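Long-range contacts in enoyl-CoA hydratase (Mycolicibacterium smegmatis, PDB 7MCM), which probably hydrates the double bond of enoyl-CoA thioesters to give (3S)-3-hydroxyacyl-CoA, a step of fatty acid oxidation, as a member of the enoyl-CoA hydratase/isomerase family: residues D34-F39 against Q96-A101; A42-N47 against L102-V107. One frame throughout, in Å; residues are numbered along the deposited sequence.

Interaction 1: residues D34-F39 against Q96-A101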
# COMPACT_ATOMS: atom_id res chain seq x y z
N ASP B 34 20.04 -28.73 -3.56
CA ASP B 34 20.50 -29.22 -2.26
C ASP B 34 20.68 -28.08 -1.27
O ASP B 34 20.24 -28.16 -0.12
CB ASP B 34 21.80 -29.99 -2.41
CG ASP B 34 21.59 -31.37 -2.95
OD1 ASP B 34 20.46 -31.90 -2.82
OD2 ASP B 34 22.55 -31.93 -3.53
N PHE B 35 21.35 -27.00 -1.69
CA PHE B 35 21.53 -25.88 -0.78
C PHE B 35 20.19 -25.27 -0.38
O PHE B 35 19.96 -24.96 0.80
CB PHE B 35 22.42 -24.80 -1.39
CG PHE B 35 22.58 -23.61 -0.49
CD1 PHE B 35 21.67 -22.57 -0.53
CD2 PHE B 35 23.59 -23.58 0.46
CE1 PHE B 35 21.79 -21.50 0.35
CE2 PHE B 35 23.72 -22.50 1.33
CZ PHE B 35 22.81 -21.47 1.27
N ILE B 36 19.31 -25.05 -1.36
CA ILE B 36 18.03 -24.42 -1.08
C ILE B 36 17.25 -25.23 -0.05
O ILE B 36 16.73 -24.67 0.93
CB ILE B 36 17.23 -24.22 -2.38
CG1 ILE B 36 18.01 -23.28 -3.32
CG2 ILE B 36 15.85 -23.65 -2.08
CD1 ILE B 36 17.43 -23.14 -4.74
N ASP B 37 17.23 -26.56 -0.21
CA ASP B 37 16.56 -27.43 0.75
C ASP B 37 17.16 -27.29 2.15
O ASP B 37 16.43 -27.25 3.14
CB ASP B 37 16.65 -28.88 0.29
CG ASP B 37 15.78 -29.17 -0.93
OD1 ASP B 37 14.86 -28.38 -1.21
OD2 ASP B 37 16.04 -30.19 -1.59
N ALA B 38 18.49 -27.23 2.24
CA ALA B 38 19.15 -27.10 3.54
C ALA B 38 18.87 -25.74 4.18
O ALA B 38 18.73 -25.63 5.40
CB ALA B 38 20.66 -27.29 3.38
N PHE B 39 18.80 -24.69 3.36
CA PHE B 39 18.50 -23.36 3.87
C PHE B 39 17.08 -23.31 4.41
O PHE B 39 16.85 -22.79 5.51
CB PHE B 39 18.74 -22.33 2.78
CG PHE B 39 18.81 -20.91 3.28
CD1 PHE B 39 19.98 -20.41 3.83
CD2 PHE B 39 17.72 -20.07 3.19
CE1 PHE B 39 20.06 -19.10 4.29
CE2 PHE B 39 17.78 -18.76 3.66
CZ PHE B 39 18.95 -18.28 4.21
N GLN B 96 13.77 -18.33 -5.66
CA GLN B 96 13.03 -17.44 -4.78
C GLN B 96 12.67 -18.08 -3.45
O GLN B 96 12.16 -17.39 -2.57
CB GLN B 96 11.77 -16.95 -5.50
CG GLN B 96 12.08 -16.00 -6.66
CD GLN B 96 10.85 -15.40 -7.31
OE1 GLN B 96 9.72 -15.77 -6.99
NE2 GLN B 96 11.07 -14.47 -8.24
N ARG B 97 12.98 -19.37 -3.27
CA ARG B 97 12.75 -20.02 -1.98
C ARG B 97 13.64 -19.43 -0.89
O ARG B 97 13.22 -19.32 0.26
CB ARG B 97 12.96 -21.53 -2.12
CG ARG B 97 11.85 -22.24 -2.85
CD ARG B 97 12.18 -23.71 -3.08
NE ARG B 97 12.43 -24.42 -1.84
CZ ARG B 97 12.95 -25.64 -1.78
NH1 ARG B 97 13.27 -26.31 -2.88
NH2 ARG B 97 13.13 -26.22 -0.59
N VAL B 98 14.89 -19.09 -1.23
CA VAL B 98 15.79 -18.50 -0.24
C VAL B 98 15.29 -17.16 0.29
O VAL B 98 15.23 -16.99 1.52
CB VAL B 98 17.22 -18.41 -0.81
CG1 VAL B 98 18.06 -17.40 -0.02
CG2 VAL B 98 17.87 -19.76 -0.82
N PRO B 99 14.90 -16.19 -0.55
CA PRO B 99 14.32 -14.95 0.00
C PRO B 99 13.10 -15.21 0.86
O PRO B 99 12.95 -14.59 1.92
CB PRO B 99 13.94 -14.15 -1.25
CG PRO B 99 14.74 -14.72 -2.33
CD PRO B 99 15.00 -16.13 -2.02
N ARG B 100 12.23 -16.13 0.44
CA ARG B 100 11.03 -16.41 1.21
C ARG B 100 11.38 -17.07 2.53
O ARG B 100 10.69 -16.85 3.53
CB ARG B 100 10.08 -17.29 0.40
CG ARG B 100 9.54 -16.60 -0.85
CD ARG B 100 8.38 -17.36 -1.46
NE ARG B 100 7.95 -16.74 -2.71
CZ ARG B 100 7.15 -15.68 -2.78
NH1 ARG B 100 6.69 -15.08 -1.70
NH2 ARG B 100 6.84 -15.19 -3.98
N ALA B 101 12.44 -17.89 2.56
CA ALA B 101 12.87 -18.48 3.82
C ALA B 101 13.34 -17.41 4.80
O ALA B 101 12.96 -17.42 5.98
CB ALA B 101 13.97 -19.52 3.56
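R97 reaches across from its helix to D37 and lies over I36 on the way. Its CB already touches I36 CG2, at 3.6 Å. CD passes the same methyl at 3.8 Å, and the chain then bends at chi3 (59°), which turns NE onto I36 CG2. The methyl ends up over the centre of one guanidinium face, 3.4 Å above the plane. At the tip, NH2 gives D37 OD1 a hydrogen bond of 2.8 Å within a salt bridge, meeting the oxygen nearly along its C-O axis and close to the guanidinium plane. R97 NH1 adds a weak bond to the same oxygen, and the carboxylate is turned 41° from the guanidinium. The stronger partner of R97 is D40, one turn further on, which takes a salt bridge from the same NH2; two acids probably hold the positive charge in place.

Next to this salt bridge the contact is apolar. The F39 ring crosses V98 at about a right angle, its CE2 lying 3.9 Å from V98 CG1, while A101 CB sits at the ring edge, 3.8 Å from F39 CD2. V98 CG2 also lies at the edge of the F35 ring, more distantly.

The two helical segments run nearly parallel, 12° apart, their axes coming within 9.7 Å at the closest approach. Strand 8-13 packs against F35 and F39, and helix 120-127 meets V98 through L124.

Interaction 2: residues A42-N47 against L102-V107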
# COMPACT_ATOMS: atom_id res chain seq x y z
N ALA B 42 17.21 -25.17 7.74
CA ALA B 42 17.90 -24.42 8.79
C ALA B 42 17.02 -23.32 9.35
O ALA B 42 16.98 -23.11 10.57
CB ALA B 42 19.21 -23.84 8.25
N VAL B 43 16.32 -22.59 8.49
CA VAL B 43 15.40 -21.56 8.96
C VAL B 43 14.31 -22.18 9.82
O VAL B 43 14.00 -21.68 10.92
CB VAL B 43 14.81 -20.77 7.77
CG1 VAL B 43 13.62 -19.91 8.24
CG2 VAL B 43 15.87 -19.88 7.16
N ASP B 44 13.69 -23.26 9.34
CA ASP B 44 12.62 -23.87 10.12
C ASP B 44 13.12 -24.41 11.46
O ASP B 44 12.40 -24.35 12.46
CB ASP B 44 11.94 -24.98 9.30
CG ASP B 44 11.11 -24.42 8.16
OD1 ASP B 44 10.88 -23.19 8.16
OD2 ASP B 44 10.68 -25.20 7.29
N ALA B 45 14.34 -24.95 11.48
CA ALA B 45 14.88 -25.48 12.74
C ALA B 45 15.24 -24.35 13.70
O ALA B 45 15.06 -24.49 14.92
CB ALA B 45 16.10 -26.35 12.46
N ALA B 46 15.76 -23.25 13.18
CA ALA B 46 16.09 -22.12 14.05
C ALA B 46 14.83 -21.48 14.62
O ALA B 46 14.79 -21.12 15.80
CB ALA B 46 16.94 -21.10 13.28
N ASN B 47 13.77 -21.35 13.81
CA ASN B 47 12.50 -20.86 14.33
C ASN B 47 11.97 -21.75 15.44
O ASN B 47 11.40 -21.25 16.43
CB ASN B 47 11.45 -20.78 13.22
CG ASN B 47 11.68 -19.62 12.29
OD1 ASN B 47 12.43 -18.70 12.60
ND2 ASN B 47 11.05 -19.67 11.12
N LEU B 102 14.14 -16.46 4.33
CA LEU B 102 14.61 -15.40 5.21
C LEU B 102 13.46 -14.54 5.69
O LEU B 102 13.49 -14.02 6.81
CB LEU B 102 15.66 -14.55 4.48
CG LEU B 102 17.08 -15.03 4.70
CD1 LEU B 102 18.03 -14.14 3.95
CD2 LEU B 102 17.42 -15.07 6.20
N GLN B 103 12.41 -14.42 4.87
CA GLN B 103 11.22 -13.67 5.25
C GLN B 103 10.49 -14.32 6.40
O GLN B 103 9.83 -13.62 7.18
CB GLN B 103 10.26 -13.54 4.07
CG GLN B 103 10.56 -12.43 3.08
CD GLN B 103 10.54 -11.05 3.74
OE1 GLN B 103 11.58 -10.43 3.96
NE2 GLN B 103 9.33 -10.58 4.06
N ARG B 104 10.53 -15.64 6.51
CA ARG B 104 9.88 -16.31 7.62
C ARG B 104 10.84 -16.64 8.75
O ARG B 104 10.41 -17.18 9.78
CB ARG B 104 9.14 -17.57 7.14
CG ARG B 104 10.04 -18.73 6.82
CD ARG B 104 9.26 -20.02 6.53
NE ARG B 104 10.18 -21.12 6.25
CZ ARG B 104 10.67 -21.39 5.05
NH1 ARG B 104 10.31 -20.69 3.98
NH2 ARG B 104 11.55 -22.38 4.91
N CYS B 105 12.13 -16.29 8.61
CA CYS B 105 13.09 -16.50 9.68
C CYS B 105 12.86 -15.51 10.81
O CYS B 105 13.01 -14.30 10.62
CB CYS B 105 14.52 -16.37 9.16
SG CYS B 105 15.77 -16.83 10.40
N GLU B 106 12.56 -16.04 12.01
CA GLU B 106 12.22 -15.21 13.15
C GLU B 106 13.44 -14.66 13.88
O GLU B 106 13.29 -13.76 14.71
CB GLU B 106 11.37 -15.98 14.15
CG GLU B 106 10.16 -16.61 13.55
CD GLU B 106 9.39 -17.41 14.57
OE1 GLU B 106 9.71 -17.31 15.78
OE2 GLU B 106 8.45 -18.14 14.16
N VAL B 107 14.63 -15.21 13.64
CA VAL B 107 15.79 -14.73 14.38
C VAL B 107 16.59 -13.79 13.48
O VAL B 107 16.59 -13.95 12.25
CB VAL B 107 16.65 -15.90 14.91
CG1 VAL B 107 15.76 -17.00 15.52
CG2 VAL B 107 17.52 -16.46 13.84
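R104 and V43 meet first as the second segment is followed toward its C-terminal end: R104 CG lies 4.0 Å from V43 CG1. That CG occupies the crowded position between the backbone N and the carbonyl carbon, and from there the chain runs extended to NE. R104 NE gives D44 OD1 a hydrogen bond of 2.9 Å, nearly straight at 165°, as part of a salt bridge. It comes to the syn side of the carboxylate, and the oxygen lies near the guanidinium plane, although the two flat groups are turned 51° from each other. NH2 makes only a weak bond to the same oxygen; its stronger partner is D40, a turn earlier on helix 33-48. The backbone oxygen of R104 accepts N47 ND2 at 2.9 Å, with the donor above the carbonyl plane.

At C105 the chain has left the helical course, and V43 CG1 packs on its CA and, at 3.8 Å, on its CB. This is the turn that leads from helix 97-104 into strand 109-113, the next strand after 54-59 in the parallel part of the crotonase-fold sheet. The helix thus forms part of the connection in a beta-alpha-beta crossover from 54-59 to 109-113.

E106 N then gives N47 OD1 a hydrogen bond of 2.7 Å and 169°. With ND2 on R104 O, the amide of N47 spans the turn, using both its ends on backbone atoms two residues apart; the pair should fix its rotation. The E106 side chain lies against that amide, CG 3.2 Å from N47 OD1 and the planes stacked with a modest turn between them, while OE1 forms a salt bridge with R217. V107 closes the segment by placing CG1 4.2 Å from A46 O, a carbonyl that also accepts a hydrogen bond from R217.

Interactions 1 and 2 are successive stations along one helix pair, 33-48 and 97-104, with centres about 11 Å apart. Their segments alternate in sequence, 34-39, 42-47, 96-101, 102-107, as expected of two helices running in the same direction. They also touch directly: A101 O lies 3.4 Å from V43 CG1, and F39 CZ lies 3.8 Å from L102 CG. D40, between the two first segments, binds arginines of both, R97 and R104, and so joins the polar edges into one row of charges. Strand 54-59 comes between the helices in sequence, so the pair ties together consecutive crossovers of the main sheet in the crotonase fold.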